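Local atomic coordinates of armadillo repeat protein arm00016 (Synthetic construct, PDB entry 4D4E), a protein that serves as a computationally designed armadillo-repeat scaffold intended for modular recognition of peptides. Residues K103-A108 against S141-L146; A108-I113 against D148-E153. All coordinates share one frame; numbering follows the deposited sequence.

Both contacts tie the chain around helix 98-103 and helix 110-124 to the chain around helix 140-146 and helix 152-166, and their centres lie about 9 Å apart. Their segments alternate in sequence: 103-108, then 108-113, then 141-146 and 148-153, with A108 belonging to both contacts. Contact 1 is buried and apolar, whereas contact 2 lies at the surface where two long helices begin. I113 joins them physically, its CD1 packing 3.3 Å from L105 O. The loop after helix 98-103 meets helix 140-146, and the starts of helix 110-124 and helix 152-166 lie side by side, as expected of an armadillo solenoid, whose surface probably serves, as in armadillo proteins, to bind extended peptides.

Contact 1 of 2, residues K103-A108 against S141-L146; sequences KLLDDA and SPLVKL
L105 is the bump of this contact, and the hollow that receives it is walled by P142, L143 and L146 on helix 140-146. The spacing explains the hollow: P142 and L146 lie one helical turn apart, a relation confirmed by the backbone bond from L146 N to P142 O. The backbones come closest at L105 and P142, whose CA atoms are 6.7 Å apart.

Each part of L105 meets a different wall. Its CD2 meets the CB-CG edge of the proline ring, not its face, 3.9 Å from P142 CG and equally far from P142 CB, with the two side chains set at a slant. The same methyl reaches inward to L143 CD2 at 4.3 Å, a looser touch at the back of the hollow. On the other flank, L146 CD1 fills the space beside the branch point, 3.7 Å from L105 CG, and there the leucines run roughly perpendicular. L146 CG lies beside its own backbone N and opposite its carbonyl carbon (chi1 -58°), which carries its methyls toward the loop; CD2 comes to 4.0 Å from L105 O.

L105 adopts an unusual shape, with CD1 almost eclipsing CA (chi2 20°), which may mean mild strain or an uncertain placement of the branch. Behind the contact, both L105 and L146 touch V117 of helix 110-124, while L143 continues onto A161, I162 and I165 of helix 152-166. The hollow is therefore part of the continuous hydrophobic interior joining successive helical layers.

At its margin D106 OD2 and K145 NZ stay 6.2 Å apart, too far for a salt bridge. The chemistry across the two segments is accordingly that of apolar surfaces in contact, and complementarity of shape, with exclusion of water, probably supplies most of the adhesion.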
loop_
_atom_site.group_PDB
_atom_site.type_symbol
_atom_site.label_atom_id
_atom_site.label_comp_id
_atom_site.label_asym_id
_atom_site.label_seq_id
_atom_site.Cartn_x
_atom_site.Cartn_y
_atom_site.Cartn_z
ATOM N N LYS A 103 -3.899 4.029 -11.316
ATOM C CA LYS A 103 -3.865 3.628 -12.725
ATOM C C LYS A 103 -2.828 2.490 -12.903
ATOM O O LYS A 103 -3.015 1.598 -13.747
ATOM C CB LYS A 103 -3.525 4.825 -13.639
ATOM C CG LYS A 103 -3.103 4.525 -15.078
ATOM C CD LYS A 103 -2.927 5.774 -15.926
ATOM C CE LYS A 103 -1.875 6.758 -15.417
ATOM N NZ LYS A 103 -0.587 6.167 -14.913
ATOM N N LEU A 104 -1.746 2.530 -12.114
ATOM C CA LEU A 104 -0.629 1.581 -12.345
ATOM C C LEU A 104 -0.955 0.177 -11.862
ATOM O O LEU A 104 -0.261 -0.764 -12.188
ATOM C CB LEU A 104 0.695 2.102 -11.756
ATOM C CG LEU A 104 1.214 3.266 -12.609
ATOM C CD1 LEU A 104 2.359 3.978 -11.915
ATOM C CD2 LEU A 104 1.600 2.854 -14.045
ATOM N N LEU A 105 -2.033 0.058 -11.080
ATOM C CA LEU A 105 -2.430 -1.203 -10.547
ATOM C C LEU A 105 -2.856 -2.188 -11.642
ATOM O O LEU A 105 -2.914 -3.396 -11.384
ATOM C CB LEU A 105 -3.529 -1.008 -9.476
ATOM C CG LEU A 105 -3.157 -0.803 -8.003
ATOM C CD1 LEU A 105 -1.714 -0.332 -7.767
ATOM C CD2 LEU A 105 -4.185 0.056 -7.271
ATOM N N ASP A 106 -3.206 -1.703 -12.826
ATOM C CA ASP A 106 -3.334 -2.640 -13.930
ATOM C C ASP A 106 -2.271 -2.374 -15.018
ATOM O O ASP A 106 -2.496 -2.609 -16.205
ATOM C CB ASP A 106 -4.798 -2.825 -14.429
ATOM C CG ASP A 106 -5.435 -1.540 -14.903
ATOM O OD1 ASP A 106 -4.674 -0.623 -15.285
ATOM O OD2 ASP A 106 -6.691 -1.451 -14.914
ATOM N N ASP A 107 -1.087 -1.918 -14.581
ATOM C CA ASP A 107 0.041 -1.775 -15.505
ATOM C C ASP A 107 0.357 -3.136 -16.135
ATOM O O ASP A 107 0.088 -4.192 -15.516
ATOM C CB ASP A 107 1.260 -1.153 -14.828
ATOM C CG ASP A 107 2.308 -0.742 -15.828
ATOM O OD1 ASP A 107 2.210 0.373 -16.343
ATOM O OD2 ASP A 107 3.196 -1.545 -16.147
ATOM N N ALA A 108 0.845 -3.145 -17.387
ATOM C CA ALA A 108 1.239 -4.420 -17.987
ATOM C C ALA A 108 2.422 -5.093 -17.234
ATOM O O ALA A 108 2.627 -6.270 -17.446
ATOM C CB ALA A 108 1.551 -4.289 -19.488
ATOM N N SER A 141 -11.353 -0.969 -5.047
ATOM C CA SER A 141 -11.653 -2.076 -5.941
ATOM C C SER A 141 -10.416 -2.783 -6.593
ATOM O O SER A 141 -10.386 -4.023 -6.655
ATOM C CB SER A 141 -12.648 -1.657 -7.033
ATOM O OG SER A 141 -13.957 -1.818 -6.500
ATOM N N PRO A 142 -9.448 -2.002 -7.127
ATOM C CA PRO A 142 -8.332 -2.686 -7.763
ATOM C C PRO A 142 -7.471 -3.404 -6.726
ATOM O O PRO A 142 -6.907 -4.470 -7.038
ATOM C CB PRO A 142 -7.531 -1.548 -8.429
ATOM C CG PRO A 142 -8.010 -0.300 -7.823
ATOM C CD PRO A 142 -9.471 -0.577 -7.497
ATOM N N LEU A 143 -7.369 -2.821 -5.519
ATOM C CA LEU A 143 -6.626 -3.465 -4.423
ATOM C C LEU A 143 -7.275 -4.787 -4.067
ATOM O O LEU A 143 -6.568 -5.791 -3.896
ATOM C CB LEU A 143 -6.507 -2.562 -3.182
ATOM C CG LEU A 143 -5.565 -1.358 -3.218
ATOM C CD1 LEU A 143 -5.615 -0.552 -1.906
ATOM C CD2 LEU A 143 -4.122 -1.847 -3.424
ATOM N N VAL A 144 -8.612 -4.806 -3.983
ATOM C CA VAL A 144 -9.309 -6.037 -3.633
ATOM C C VAL A 144 -8.998 -7.131 -4.683
ATOM O O VAL A 144 -8.789 -8.322 -4.335
ATOM C CB VAL A 144 -10.817 -5.764 -3.435
ATOM C CG1 VAL A 144 -11.723 -6.976 -3.784
ATOM C CG2 VAL A 144 -11.062 -5.164 -2.039
ATOM N N LYS A 145 -8.981 -6.706 -5.949
ATOM C CA LYS A 145 -8.609 -7.553 -7.067
ATOM C C LYS A 145 -7.195 -8.089 -6.963
ATOM O O LYS A 145 -6.978 -9.232 -7.290
ATOM C CB LYS A 145 -8.783 -6.825 -8.384
ATOM C CG LYS A 145 -9.929 -7.369 -9.207
ATOM C CD LYS A 145 -9.418 -7.881 -10.560
ATOM C CE LYS A 145 -9.491 -6.784 -11.605
ATOM N NZ LYS A 145 -9.213 -5.486 -10.927
ATOM N N LEU A 146 -6.243 -7.288 -6.476
ATOM C CA LEU A 146 -4.895 -7.752 -6.375
ATOM C C LEU A 146 -4.710 -8.740 -5.231
ATOM O O LEU A 146 -3.712 -9.462 -5.222
ATOM C CB LEU A 146 -3.908 -6.605 -6.300
ATOM C CG LEU A 146 -3.961 -5.645 -7.492
ATOM C CD1 LEU A 146 -3.185 -4.417 -7.105
ATOM C CD2 LEU A 146 -3.335 -6.328 -8.704
#

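Contact 2 of 2, residues A108-I113 against D148-E153; sequences ASEEVI and DDASEE
S109 O, in the residue just before E110, which faces S151 across the contact, is gripped by two backbone N-H groups: I113 N at 3.0 Å, and V112 N in a weak bond. The S109 side chain adds to this first turn as the N-cap of helix 110-124. Its OG accepts from V112 N at 3.1 Å, with an N-H...O angle of 153°.

S151 occupies the equivalent place before helix 152-166, where OG makes a weak capping bond to V154 N. The two helix starts lie side by side, with E110 and S151 nearest in backbone, their CA atoms 7.9 Å apart.

E110 points its side chain toward the second segment, but the exact position of its carboxylate is doubtful, because the modelled approach of OE1 to S151 CB is too short to be trusted. As modelled, OE2 stands roughly 4.4 Å from A150 CB, and OE1 roughly 5.1 Å from D149 OD2.

The S109 bond lies inside 108-113 and the weak S151 bond reaches V154 just past its segment, so neither joins the two segments. The acidic groups probably add little cohesion, as far as the doubtful E110 position allows.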
loop_
_atom_site.group_PDB
_atom_site.type_symbol
_atom_site.label_atom_id
_atom_site.label_comp_id
_atom_site.label_asym_id
_atom_site.label_seq_id
_atom_site.Cartn_x
_atom_site.Cartn_y
_atom_site.Cartn_z
ATOM N N ALA A 108 0.845 -3.145 -17.387
ATOM C CA ALA A 108 1.239 -4.420 -17.987
ATOM C C ALA A 108 2.422 -5.093 -17.234
ATOM O O ALA A 108 2.627 -6.270 -17.446
ATOM C CB ALA A 108 1.551 -4.289 -19.488
ATOM N N SER A 109 3.176 -4.368 -16.378
ATOM C CA SER A 109 4.343 -4.953 -15.703
ATOM C C SER A 109 4.072 -5.290 -14.243
ATOM O O SER A 109 3.823 -4.367 -13.409
ATOM C CB SER A 109 5.558 -4.012 -15.820
ATOM O OG SER A 109 6.509 -4.222 -14.783
ATOM N N GLU A 110 4.146 -6.586 -13.911
ATOM C CA GLU A 110 3.999 -7.019 -12.521
ATOM C C GLU A 110 4.932 -6.368 -11.527
ATOM O O GLU A 110 4.570 -6.171 -10.365
ATOM C CB GLU A 110 4.060 -8.541 -12.356
ATOM C CG GLU A 110 2.684 -9.122 -12.023
ATOM C CD GLU A 110 2.667 -10.640 -11.936
ATOM O OE1 GLU A 110 3.134 -11.178 -10.905
ATOM O OE2 GLU A 110 2.182 -11.295 -12.898
ATOM N N GLU A 111 6.144 -6.056 -11.969
ATOM C CA GLU A 111 7.094 -5.344 -11.146
ATOM C C GLU A 111 6.611 -3.893 -10.875
ATOM O O GLU A 111 6.810 -3.369 -9.759
ATOM C CB GLU A 111 8.437 -5.378 -11.886
ATOM C CG GLU A 111 9.668 -5.409 -11.041
ATOM C CD GLU A 111 9.724 -6.539 -10.046
ATOM O OE1 GLU A 111 9.518 -7.697 -10.429
ATOM O OE2 GLU A 111 9.994 -6.262 -8.868
ATOM N N VAL A 112 5.963 -3.242 -11.871
ATOM C CA VAL A 112 5.425 -1.883 -11.657
ATOM C C VAL A 112 4.253 -1.919 -10.650
ATOM O O VAL A 112 4.206 -1.095 -9.717
ATOM C CB VAL A 112 5.055 -1.119 -12.974
ATOM C CG1 VAL A 112 4.263 0.144 -12.654
ATOM C CG2 VAL A 112 6.288 -0.701 -13.818
ATOM N N ILE A 113 3.367 -2.910 -10.798
ATOM C CA ILE A 113 2.202 -3.087 -9.919
ATOM C C ILE A 113 2.687 -3.370 -8.502
ATOM O O ILE A 113 2.166 -2.810 -7.535
ATOM C CB ILE A 113 1.309 -4.238 -10.434
ATOM C CG1 ILE A 113 0.722 -3.886 -11.794
ATOM C CG2 ILE A 113 0.228 -4.598 -9.408
ATOM C CD1 ILE A 113 -0.183 -4.958 -12.395
ATOM N N ASP A 148 -6.208 -11.365 -4.991
ATOM C CA ASP A 148 -6.217 -12.663 -5.637
ATOM C C ASP A 148 -5.422 -12.637 -6.945
ATOM O O ASP A 148 -5.995 -12.607 -8.037
ATOM C CB ASP A 148 -7.647 -13.088 -5.925
ATOM C CG ASP A 148 -7.744 -14.552 -6.200
ATOM O OD1 ASP A 148 -6.872 -15.310 -5.712
ATOM O OD2 ASP A 148 -8.683 -14.955 -6.897
ATOM N N ASP A 149 -4.102 -12.648 -6.837
ATOM C CA ASP A 149 -3.278 -12.325 -7.999
ATOM C C ASP A 149 -1.990 -13.119 -8.103
ATOM O O ASP A 149 -1.237 -13.248 -7.121
ATOM C CB ASP A 149 -2.937 -10.842 -7.998
ATOM C CG ASP A 149 -2.768 -10.291 -9.393
ATOM O OD1 ASP A 149 -3.767 -10.285 -10.154
ATOM O OD2 ASP A 149 -1.642 -9.856 -9.722
ATOM N N ALA A 150 -1.730 -13.585 -9.325
ATOM C CA ALA A 150 -0.644 -14.516 -9.645
ATOM C C ALA A 150 0.657 -14.350 -8.823
ATOM O O ALA A 150 1.420 -15.319 -8.709
ATOM C CB ALA A 150 -0.350 -14.503 -11.142
ATOM N N SER A 151 0.917 -13.163 -8.253
ATOM C CA SER A 151 2.221 -12.933 -7.633
ATOM C C SER A 151 2.144 -12.742 -6.137
ATOM O O SER A 151 1.431 -11.848 -5.697
ATOM C CB SER A 151 2.918 -11.732 -8.271
ATOM O OG SER A 151 4.025 -11.335 -7.462
ATOM N N GLU A 152 2.892 -13.554 -5.376
ATOM C CA GLU A 152 2.923 -13.460 -3.902
ATOM C C GLU A 152 3.333 -12.045 -3.511
ATOM O O GLU A 152 2.691 -11.420 -2.685
ATOM C CB GLU A 152 3.890 -14.474 -3.227
ATOM C CG GLU A 152 3.906 -14.469 -1.666
ATOM C CD GLU A 152 4.896 -13.483 -0.979
ATOM O OE1 GLU A 152 5.996 -13.241 -1.540
ATOM O OE2 GLU A 152 4.595 -12.937 0.133
ATOM N N GLU A 153 4.416 -11.544 -4.083
ATOM C CA GLU A 153 4.889 -10.219 -3.721
ATOM C C GLU A 153 3.800 -9.124 -3.946
ATOM O O GLU A 153 3.730 -8.165 -3.166
ATOM C CB GLU A 153 6.168 -9.887 -4.498
ATOM C CG GLU A 153 7.111 -11.067 -4.681
ATOM C CD GLU A 153 8.445 -10.635 -5.275
ATOM O OE1 GLU A 153 9.088 -9.720 -4.692
ATOM O OE2 GLU A 153 8.854 -11.201 -6.321
#